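PDB 6I60: alpha-rhamnosidase from Dictyoglomus thermophilum, which probably hydrolyses terminal non-reducing alpha-L-rhamnose residues from alpha-L-rhamnosides. Local coordinates for residues Q220-R226 with N532-D536; Q538-L544 with K591-F595; T563-T567 with Y633-D637. One frame throughout, in Å; residues are numbered along the deposited sequence.

Contact 1 of 3, residues Q220-R226 with N532-D536; sequences QTDYKKR and NDIRD
Arg226, at the start of strand 226-233, places its guanidinium between the carboxylates of Asp533 and Asp536. Its NE donates to Asp536 OD1 at 2.6 Å. That oxygen lies in the guanidinium plane, yet the two flat groups stand nearly perpendicular (84°), and the N-H meets the carboxylate from above. NH2 adds a weak bond to the same Asp536 OD1 and a salt bridge to Asp533 OD1, 2.9 Å away. The bend at chi3 (50°) in the outer part of the Arg226 chain swings NE and NH2 round to these acceptors, while NH1 forms a salt bridge with Glu340, which also receives Asn532 ND2. The contact thus joins two domains: a loop beside the five-stranded sheet of the N-terminal rhamnosidase region, and helix 524-535 of the six-hairpin glycosidase domain, an (alpha/alpha)6 barrel in this family. The second oxygen of each carboxylate is also engaged. Arg535 grips Asp536 OD2 side-on from one face of the carboxylate, with NH2 at 2.9 Å and NE at 3.3 Å, and Asp536 probably offsets the charge of both arginines. Lys529 serves Asp533 OD2 and Gln220 O together, while the methyl CG2 of Thr221 sits over the rim of one Arg226 guanidinium face. Within the loop, Asp222 OD1 accepts from Lys224 N at 3.2 Å, an Asx turn, and Asp222 O receives the backbone N of both Lys225 and Arg226.

Contact 2 of 3, residues Q538-L544 with K591-F595; sequences QKENGSL and KYVEF. With AE3 (2-(2-ethoxyethoxy)ethanol), chain H.
Ser543 and Phe595 meet hydroxyl over ring: OG sits above one face of the phenyl, displaced toward the rim, with CZ of Phe595 its nearest ring atom at 3.1 Å. With CG of Phe595 anti to its own nitrogen (chi1 171°), the ring extends from the helix alongside Asn541, the two side chains pointing the same way. Their planes are inclined at 49°, and Asn541 ND2 comes to 4.0 Å of Phe595 CE2. The oxygen of that amide serves the loop itself: OD1 accepts from Ser543 N at 3.1 Å in an Asx turn, approached from above the carbonyl plane. This turn overlaps the end of a type I beta turn from Lys539 to Gly542, so that the loop after helix 524-535 folds compactly against helix 586-599 of the six-hairpin glycosidase domain. Gly542 is the point of closest backbone approach, bare backbone against the helix, its CA facing Lys591 O in a CA-H...O contact of 3.5 Å. Tyr592 turns the edge of its ring to Gly542 O, which lies in the ring plane 3.5 Å from CD1, and Leu544 crosses the tyrosine at about a right angle, CD1 to CD1 at 4.1 Å. Gln538 also crosses Tyr592 roughly at right angles, its amide inclined 44° to the ring and NE2 bonded to Gly588 O. Lys591 lays its CD beside Glu540 O, and its NZ bonds a triethylene glycol probably from the crystallisation liquor. Lys539 NZ donates to O3 of the bound 2-(2-ethoxyethoxy)ethanol at 3.1 Å and more weakly to its O2.

Contact 3 of 3, residues T563-T567 with Y633-D637; sequences TAYIT and YFYHD
Tyr633 and Thr563 begin this buried helix-to-helix contact, in which the methyl of the threonine meets the phenol obliquely: Thr563 CG2 lies 3.5 Å from Tyr633 CE1, and the two side chains cross at about a right angle. The phenol runs on past the threonine, and its hydroxyl bonds to that of Tyr766. One turn later His636 extends its imidazole toward helix 564-576. Ile566 CD1 comes to the ring edge, close to its plane and 4.1 Å from His636 ND1, whereas Thr567 OG1 approaches obliquely, 3.5 Å from His636 CE1. Asp637, next in the chain, supplies the polar centre. Thr563 OG1 donates to Asp637 OD2 at 2.6 Å, using the syn lone pair of the carboxylate oxygen. The threonine hydroxyl is brought there by its first torsion (chi1 -169°), which directs OG1 away from the backbone nitrogen and at the same time turns CG2 to Tyr633. Ile566 CD1 packs against the same carboxylate, and Tyr592 and Leu596 touch Asp637 as well, so that helices 564-576 and 586-599 of the six-hairpin glycosidase domain both pack on this side chain of helix 626-648. An alanine in place of Asp637 would remove the acceptor of Thr563 OG1 and is likely to leave that buried hydroxyl without its mate and open a gap beside Ile566 CD1. Thr563 also works as an acceptor, its carbonyl oxygen receiving both Thr567 N and, from above the carbonyl plane, Thr567 OG1, each at 3.0 Å. Thr563 OG1 thus donates across the interface, whereas Thr567 OG1 donates within its own segment, and the directional bond to the carboxylate probably helps set how Thr563 divides its hydroxyl and methyl between Asp637 and Tyr633.

How the contacts relate
From the N terminus, contact 1 closes the longest loop, returning the chain from helix 524-535 to residues 220-226 and so tying the N-terminal rhamnosidase region to the six-hairpin glycosidase domain. The other two contacts follow in series and stay within that domain. Contact 2 opens at 538-544, and before it closes at 591-595 contact 3 has begun at 563-567, to end at 633-637; the two loops cross, so that the 538-544 loop is tied to helix 586-599 and helix 564-576 to helix 626-648. Direct packing links all three: Ile534 of contact 1 touches Leu544 of contact 2 and Tyr565 of contact 3, while Val593 of contact 2 rests against the backbone oxygen of Asp637.

Contact 1 of 3, residues Q220-R226 with N532-D536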
loop_
_atom_site.group_PDB
_atom_site.type_symbol
_atom_site.label_atom_id
_atom_site.label_comp_id
_atom_site.label_asym_id
_atom_site.label_seq_id
_atom_site.Cartn_x
_atom_site.Cartn_y
_atom_site.Cartn_z
ATOM N N GLN A 220 0.532 9.966 7.476
ATOM C CA GLN A 220 1.227 11.114 6.906
ATOM C C GLN A 220 0.397 11.705 5.773
ATOM O O GLN A 220 0.111 11.024 4.782
ATOM C CB GLN A 220 2.608 10.701 6.405
ATOM C CG GLN A 220 3.420 9.912 7.416
ATOM C CD GLN A 220 4.807 9.578 6.908
ATOM O OE1 GLN A 220 5.214 10.028 5.835
ATOM N NE2 GLN A 220 5.543 8.785 7.678
ATOM N N THR A 221 0.008 12.969 5.924
ATOM C CA THR A 221 -0.688 13.709 4.883
ATOM C C THR A 221 -0.164 15.136 4.874
ATOM O O THR A 221 0.631 15.534 5.729
ATOM C CB THR A 221 -2.209 13.719 5.095
ATOM O OG1 THR A 221 -2.501 13.993 6.470
ATOM C CG2 THR A 221 -2.817 12.382 4.703
ATOM N N ASP A 222 -0.613 15.910 3.891
ATOM C CA ASP A 222 -0.350 17.345 3.881
ATOM C C ASP A 222 -1.195 17.982 4.977
ATOM O O ASP A 222 -2.375 18.282 4.773
ATOM C CB ASP A 222 -0.665 17.941 2.514
ATOM C CG ASP A 222 -0.292 19.409 2.418
ATOM O OD1 ASP A 222 0.059 20.004 3.460
ATOM O OD2 ASP A 222 -0.349 19.967 1.301
ATOM N N TYR A 223 -0.593 18.180 6.153
ATOM C CA TYR A 223 -1.348 18.644 7.314
ATOM C C TYR A 223 -1.942 20.030 7.106
ATOM O O TYR A 223 -2.881 20.403 7.819
ATOM C CB TYR A 223 -0.457 18.630 8.559
ATOM C CG TYR A 223 0.173 17.283 8.849
ATOM C CD1 TYR A 223 -0.592 16.220 9.311
ATOM C CD2 TYR A 223 1.533 17.074 8.654
ATOM C CE1 TYR A 223 -0.020 14.986 9.574
ATOM C CE2 TYR A 223 2.114 15.844 8.913
ATOM C CZ TYR A 223 1.333 14.804 9.373
ATOM O OH TYR A 223 1.909 13.580 9.632
ATOM N N LYS A 224 -1.425 20.799 6.146
ATOM C CA LYS A 224 -2.017 22.098 5.851
ATOM C C LYS A 224 -3.329 21.956 5.089
ATOM O O LYS A 224 -4.183 22.847 5.157
ATOM C CB LYS A 224 -1.032 22.956 5.058
ATOM C CG LYS A 224 -0.117 23.811 5.920
ATOM C CD LYS A 224 0.885 24.573 5.069
ATOM C CE LYS A 224 1.735 25.504 5.914
ATOM N NZ LYS A 224 2.973 25.914 5.196
ATOM N N LYS A 225 -3.511 20.852 4.366
ATOM C CA LYS A 225 -4.723 20.629 3.589
ATOM C C LYS A 225 -5.686 19.646 4.237
ATOM O O LYS A 225 -6.892 19.723 3.983
ATOM C CB LYS A 225 -4.366 20.130 2.183
ATOM C CG LYS A 225 -3.748 21.189 1.283
ATOM C CD LYS A 225 -4.641 21.482 0.084
ATOM C CE LYS A 225 -4.170 22.715 -0.676
ATOM N NZ LYS A 225 -5.310 23.550 -1.156
ATOM N N ARG A 226 -5.191 18.731 5.071
ATOM C CA ARG A 226 -6.056 17.739 5.693
ATOM C C ARG A 226 -5.303 17.061 6.826
ATOM O O ARG A 226 -4.106 16.793 6.705
ATOM C CB ARG A 226 -6.528 16.699 4.670
ATOM C CG ARG A 226 -6.681 15.295 5.221
ATOM C CD ARG A 226 -7.351 14.403 4.203
ATOM N NE ARG A 226 -6.700 14.530 2.907
ATOM C CZ ARG A 226 -6.295 13.504 2.172
ATOM N NH1 ARG A 226 -6.481 12.261 2.596
ATOM N NH2 ARG A 226 -5.706 13.726 1.009
ATOM N N ASN A 532 -6.502 10.420 -2.452
ATOM C CA ASN A 532 -6.877 11.709 -1.883
ATOM C C ASN A 532 -5.653 12.592 -1.681
ATOM O O ASN A 532 -5.724 13.810 -1.873
ATOM C CB ASN A 532 -7.616 11.506 -0.560
ATOM C CG ASN A 532 -9.053 11.069 -0.757
ATOM O OD1 ASN A 532 -9.655 11.314 -1.802
ATOM N ND2 ASN A 532 -9.613 10.416 0.254
ATOM N N ASP A 533 -4.525 11.995 -1.280
ATOM C CA ASP A 533 -3.305 12.772 -1.078
ATOM C C ASP A 533 -2.851 13.429 -2.374
ATOM O O ASP A 533 -2.394 14.578 -2.372
ATOM C CB ASP A 533 -2.198 11.880 -0.515
ATOM C CG ASP A 533 -2.473 11.436 0.909
ATOM O OD1 ASP A 533 -3.433 11.950 1.521
ATOM O OD2 ASP A 533 -1.728 10.568 1.415
ATOM N N ILE A 534 -2.966 12.710 -3.493
ATOM C CA ILE A 534 -2.648 13.297 -4.789
ATOM C C ILE A 534 -3.637 14.402 -5.128
ATOM O O ILE A 534 -3.266 15.438 -5.693
ATOM C CB ILE A 534 -2.620 12.201 -5.870
ATOM C CG1 ILE A 534 -1.544 11.165 -5.541
ATOM C CG2 ILE A 534 -2.389 12.802 -7.246
ATOM C CD1 ILE A 534 -1.972 9.743 -5.805
ATOM N N ARG A 535 -4.911 14.206 -4.778
ATOM C CA ARG A 535 -5.914 15.241 -5.006
ATOM C C ARG A 535 -5.637 16.474 -4.154
ATOM O O ARG A 535 -5.871 17.606 -4.594
ATOM C CB ARG A 535 -7.307 14.682 -4.718
ATOM C CG ARG A 535 -8.447 15.632 -5.038
ATOM C CD ARG A 535 -9.612 15.419 -4.086
ATOM N NE ARG A 535 -9.204 15.520 -2.687
ATOM C CZ ARG A 535 -9.699 14.770 -1.707
ATOM N NH1 ARG A 535 -10.624 13.857 -1.974
ATOM N NH2 ARG A 535 -9.270 14.932 -0.461
ATOM N N ASP A 536 -5.133 16.275 -2.935
ATOM C CA ASP A 536 -4.819 17.379 -2.038
ATOM C C ASP A 536 -3.542 18.114 -2.424
ATOM O O ASP A 536 -3.250 19.163 -1.839
ATOM C CB ASP A 536 -4.698 16.871 -0.597
ATOM C CG ASP A 536 -6.045 16.753 0.098
ATOM O OD1 ASP A 536 -6.065 16.535 1.328
ATOM O OD2 ASP A 536 -7.084 16.872 -0.587
#

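Contact 2 of 3, residues Q538-L544 with K591-F595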
loop_
_atom_site.group_PDB
_atom_site.type_symbol
_atom_site.label_atom_id
_atom_site.label_comp_id
_atom_site.label_asym_id
_atom_site.label_seq_id
_atom_site.Cartn_x
_atom_site.Cartn_y
_atom_site.Cartn_z
ATOM N N GLN A 538 -2.755 18.496 -5.952
ATOM C CA GLN A 538 -2.898 18.924 -7.336
ATOM C C GLN A 538 -3.001 20.443 -7.396
ATOM O O GLN A 538 -3.865 21.041 -6.745
ATOM C CB GLN A 538 -4.127 18.274 -7.965
ATOM C CG GLN A 538 -4.190 18.404 -9.476
ATOM C CD GLN A 538 -5.286 17.559 -10.087
ATOM O OE1 GLN A 538 -6.277 17.237 -9.431
ATOM N NE2 GLN A 538 -5.113 17.189 -11.350
ATOM N N LYS A 539 -2.120 21.067 -8.174
ATOM C CA LYS A 539 -2.136 22.512 -8.325
ATOM C C LYS A 539 -3.324 22.944 -9.184
ATOM O O LYS A 539 -4.034 22.124 -9.775
ATOM C CB LYS A 539 -0.822 22.999 -8.937
ATOM C CG LYS A 539 0.323 23.102 -7.940
ATOM C CD LYS A 539 1.502 23.870 -8.520
ATOM C CE LYS A 539 1.607 25.260 -7.911
ATOM N NZ LYS A 539 2.563 26.125 -8.659
ATOM N N GLU A 540 -3.536 24.262 -9.246
ATOM C CA GLU A 540 -4.672 24.798 -9.991
ATOM C C GLU A 540 -4.551 24.523 -11.485
ATOM O O GLU A 540 -5.566 24.294 -12.153
ATOM C CB GLU A 540 -4.808 26.299 -9.737
ATOM C CG GLU A 540 -5.824 26.654 -8.660
ATOM C CD GLU A 540 -5.210 26.708 -7.273
ATOM O OE1 GLU A 540 -5.889 27.188 -6.340
ATOM O OE2 GLU A 540 -4.047 26.273 -7.118
ATOM N N ASN A 541 -3.334 24.535 -12.022
ATOM C CA ASN A 541 -3.106 24.228 -13.429
ATOM C C ASN A 541 -3.108 22.733 -13.718
ATOM O O ASN A 541 -2.802 22.337 -14.847
ATOM C CB ASN A 541 -1.783 24.839 -13.895
ATOM C CG ASN A 541 -0.594 24.322 -13.110
ATOM O OD1 ASN A 541 -0.746 23.549 -12.166
ATOM N ND2 ASN A 541 0.600 24.754 -13.496
ATOM N N GLY A 542 -3.438 21.902 -12.734
ATOM C CA GLY A 542 -3.446 20.466 -12.914
ATOM C C GLY A 542 -2.132 19.775 -12.640
ATOM O O GLY A 542 -2.033 18.563 -12.864
ATOM N N SER A 543 -1.124 20.501 -12.160
ATOM C CA SER A 543 0.189 19.921 -11.924
ATOM C C SER A 543 0.172 19.010 -10.698
ATOM O O SER A 543 -0.679 19.124 -9.812
ATOM C CB SER A 543 1.236 21.019 -11.736
ATOM O OG SER A 543 1.891 21.315 -12.956
ATOM N N LEU A 544 1.139 18.098 -10.658
ATOM C CA LEU A 544 1.307 17.178 -9.544
ATOM C C LEU A 544 2.772 17.137 -9.139
ATOM O O LEU A 544 3.667 17.326 -9.968
ATOM C CB LEU A 544 0.823 15.766 -9.900
ATOM C CG LEU A 544 -0.676 15.612 -10.157
ATOM C CD1 LEU A 544 -0.997 14.222 -10.684
ATOM C CD2 LEU A 544 -1.450 15.902 -8.889
ATOM N N LYS A 591 -7.908 17.611 -15.398
ATOM C CA LYS A 591 -7.056 18.770 -15.163
ATOM C C LYS A 591 -5.586 18.441 -15.390
ATOM O O LYS A 591 -4.843 19.266 -15.934
ATOM C CB LYS A 591 -7.274 19.305 -13.748
ATOM C CG LYS A 591 -7.047 20.801 -13.618
ATOM C CD LYS A 591 -7.516 21.318 -12.269
ATOM C CE LYS A 591 -8.966 21.773 -12.321
ATOM N NZ LYS A 591 -9.289 22.704 -11.205
ATOM N N TYR A 592 -5.145 17.247 -14.982
ATOM C CA TYR A 592 -3.750 16.878 -15.200
ATOM C C TYR A 592 -3.466 16.649 -16.678
ATOM O O TYR A 592 -2.434 17.092 -17.195
ATOM C CB TYR A 592 -3.380 15.634 -14.394
ATOM C CG TYR A 592 -2.038 15.069 -14.805
ATOM C CD1 TYR A 592 -0.860 15.738 -14.493
ATOM C CD2 TYR A 592 -1.948 13.890 -15.532
ATOM C CE1 TYR A 592 0.370 15.239 -14.878
ATOM C CE2 TYR A 592 -0.720 13.382 -15.921
ATOM C CZ TYR A 592 0.435 14.061 -15.590
ATOM O OH TYR A 592 1.660 13.562 -15.974
ATOM N N VAL A 593 -4.364 15.944 -17.372
ATOM C CA VAL A 593 -4.204 15.757 -18.810
ATOM C C VAL A 593 -4.206 17.102 -19.524
ATOM O O VAL A 593 -3.480 17.295 -20.508
ATOM C CB VAL A 593 -5.301 14.813 -19.341
ATOM C CG1 VAL A 593 -5.356 14.840 -20.862
ATOM C CG2 VAL A 593 -5.057 13.400 -18.837
ATOM N N GLU A 594 -4.996 18.059 -19.029
ATOM C CA GLU A 594 -4.959 19.409 -19.580
ATOM C C GLU A 594 -3.581 20.036 -19.406
ATOM O O GLU A 594 -3.097 20.747 -20.295
ATOM C CB GLU A 594 -6.031 20.274 -18.917
ATOM C CG GLU A 594 -6.587 21.369 -19.809
ATOM C CD GLU A 594 -7.005 20.853 -21.173
ATOM O OE1 GLU A 594 -6.696 21.525 -22.180
ATOM O OE2 GLU A 594 -7.641 19.776 -21.236
ATOM N N PHE A 595 -2.932 19.782 -18.267
ATOM C CA PHE A 595 -1.592 20.315 -18.052
ATOM C C PHE A 595 -0.573 19.628 -18.952
ATOM O O PHE A 595 0.359 20.272 -19.447
ATOM C CB PHE A 595 -1.185 20.167 -16.587
ATOM C CG PHE A 595 0.257 20.497 -16.332
ATOM C CD1 PHE A 595 1.189 19.491 -16.133
ATOM C CD2 PHE A 595 0.685 21.813 -16.309
ATOM C CE1 PHE A 595 2.518 19.794 -15.908
ATOM C CE2 PHE A 595 2.013 22.121 -16.083
ATOM C CZ PHE A 595 2.931 21.110 -15.884
HETATM C C2 AE3 H . 3.736 24.734 -4.800
HETATM O O2 AE3 H . 4.260 25.156 -6.042
HETATM C C3 AE3 H . 5.346 26.052 -5.920
HETATM C C4 AE3 H . 5.580 26.717 -7.262
HETATM O O3 AE3 H . 5.657 25.722 -8.262
HETATM C C5 AE3 H . 6.035 26.230 -9.526
HETATM C C6 AE3 H . 6.344 25.074 -10.457
HETATM O O4 AE3 H . 6.986 25.572 -11.624
#

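Contact 3 of 3, residues T563-T567 with Y633-D637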
loop_
_atom_site.group_PDB
_atom_site.type_symbol
_atom_site.label_atom_id
_atom_site.label_comp_id
_atom_site.label_asym_id
_atom_site.label_seq_id
_atom_site.Cartn_x
_atom_site.Cartn_y
_atom_site.Cartn_z
ATOM N N THR A 563 1.828 10.100 -13.606
ATOM C CA THR A 563 0.815 9.180 -14.109
ATOM C C THR A 563 0.199 8.322 -13.011
ATOM O O THR A 563 -0.777 7.613 -13.279
ATOM C CB THR A 563 1.416 8.273 -15.183
ATOM O OG1 THR A 563 0.368 7.553 -15.844
ATOM C CG2 THR A 563 2.385 7.283 -14.556
ATOM N N ALA A 564 0.741 8.372 -11.791
ATOM C CA ALA A 564 0.222 7.558 -10.699
ATOM C C ALA A 564 -1.200 7.939 -10.310
ATOM O O ALA A 564 -1.898 7.126 -9.695
ATOM C CB ALA A 564 1.139 7.671 -9.481
ATOM N N TYR A 565 -1.644 9.152 -10.650
ATOM C CA TYR A 565 -3.001 9.564 -10.303
ATOM C C TYR A 565 -4.035 8.744 -11.064
ATOM O O TYR A 565 -4.927 8.138 -10.460
ATOM C CB TYR A 565 -3.185 11.056 -10.579
ATOM C CG TYR A 565 -4.371 11.670 -9.863
ATOM C CD1 TYR A 565 -4.993 11.009 -8.814
ATOM C CD2 TYR A 565 -4.866 12.913 -10.240
ATOM C CE1 TYR A 565 -6.073 11.566 -8.158
ATOM C CE2 TYR A 565 -5.948 13.478 -9.590
ATOM C CZ TYR A 565 -6.547 12.800 -8.550
ATOM O OH TYR A 565 -7.624 13.356 -7.897
ATOM N N ILE A 566 -3.932 8.711 -12.393
ATOM C CA ILE A 566 -4.909 7.970 -13.183
ATOM C C ILE A 566 -4.615 6.473 -13.167
ATOM O O ILE A 566 -5.541 5.658 -13.250
ATOM C CB ILE A 566 -4.953 8.503 -14.624
ATOM C CG1 ILE A 566 -3.568 8.429 -15.256
ATOM C CG2 ILE A 566 -5.448 9.931 -14.658
ATOM C CD1 ILE A 566 -3.577 7.798 -16.607
ATOM N N THR A 567 -3.342 6.084 -13.066
ATOM C CA THR A 567 -2.994 4.668 -13.124
ATOM C C THR A 567 -3.496 3.927 -11.892
ATOM O O THR A 567 -4.172 2.899 -12.005
ATOM C CB THR A 567 -1.480 4.501 -13.273
ATOM O OG1 THR A 567 -1.077 4.935 -14.578
ATOM C CG2 THR A 567 -1.079 3.045 -13.080
ATOM N N TYR A 633 3.866 8.082 -21.785
ATOM C CA TYR A 633 2.894 8.272 -20.717
ATOM C C TYR A 633 1.878 9.358 -21.038
ATOM O O TYR A 633 0.804 9.381 -20.427
ATOM C CB TYR A 633 3.615 8.585 -19.404
ATOM C CG TYR A 633 4.055 7.340 -18.665
ATOM C CD1 TYR A 633 3.131 6.545 -17.998
ATOM C CD2 TYR A 633 5.387 6.947 -18.650
ATOM C CE1 TYR A 633 3.521 5.401 -17.327
ATOM C CE2 TYR A 633 5.790 5.803 -17.979
ATOM C CZ TYR A 633 4.851 5.034 -17.320
ATOM O OH TYR A 633 5.236 3.893 -16.651
ATOM N N PHE A 634 2.185 10.253 -21.980
ATOM C CA PHE A 634 1.175 11.192 -22.456
ATOM C C PHE A 634 0.082 10.458 -23.222
ATOM O O PHE A 634 -1.111 10.698 -23.007
ATOM C CB PHE A 634 1.823 12.266 -23.330
ATOM C CG PHE A 634 0.872 13.339 -23.776
ATOM C CD1 PHE A 634 -0.138 13.782 -22.937
ATOM C CD2 PHE A 634 0.988 13.906 -25.034
ATOM C CE1 PHE A 634 -1.014 14.771 -23.344
ATOM C CE2 PHE A 634 0.115 14.896 -25.449
ATOM C CZ PHE A 634 -0.887 15.329 -24.602
ATOM N N TYR A 635 0.476 9.555 -24.122
ATOM C CA TYR A 635 -0.501 8.706 -24.794
ATOM C C TYR A 635 -1.198 7.789 -23.797
ATOM O O TYR A 635 -2.404 7.539 -23.908
ATOM C CB TYR A 635 0.186 7.897 -25.895
ATOM C CG TYR A 635 -0.701 6.889 -26.591
ATOM C CD1 TYR A 635 -1.451 7.247 -27.700
ATOM C CD2 TYR A 635 -0.777 5.576 -26.146
ATOM C CE1 TYR A 635 -2.260 6.327 -28.341
ATOM C CE2 TYR A 635 -1.585 4.651 -26.779
ATOM C CZ TYR A 635 -2.321 5.033 -27.879
ATOM O OH TYR A 635 -3.127 4.121 -28.518
ATOM N N HIS A 636 -0.452 7.285 -22.810
ATOM C CA HIS A 636 -1.041 6.409 -21.803
ATOM C C HIS A 636 -2.109 7.134 -20.994
ATOM O O HIS A 636 -3.194 6.591 -20.754
ATOM C CB HIS A 636 0.056 5.864 -20.885
ATOM C CG HIS A 636 -0.434 4.892 -19.856
ATOM N ND1 HIS A 636 -1.071 5.291 -18.700
ATOM C CD2 HIS A 636 -0.369 3.541 -19.804
ATOM C CE1 HIS A 636 -1.384 4.226 -17.984
ATOM N NE2 HIS A 636 -0.969 3.152 -18.630
ATOM N N ASP A 637 -1.825 8.371 -20.574
ATOM C CA ASP A 637 -2.774 9.103 -19.743
ATOM C C ASP A 637 -4.029 9.484 -20.517
ATOM O O ASP A 637 -5.123 9.516 -19.943
ATOM C CB ASP A 637 -2.108 10.349 -19.156
ATOM C CG ASP A 637 -1.121 10.017 -18.048
ATOM O OD1 ASP A 637 -0.460 10.943 -17.529
ATOM O OD2 ASP A 637 -1.005 8.824 -17.698
#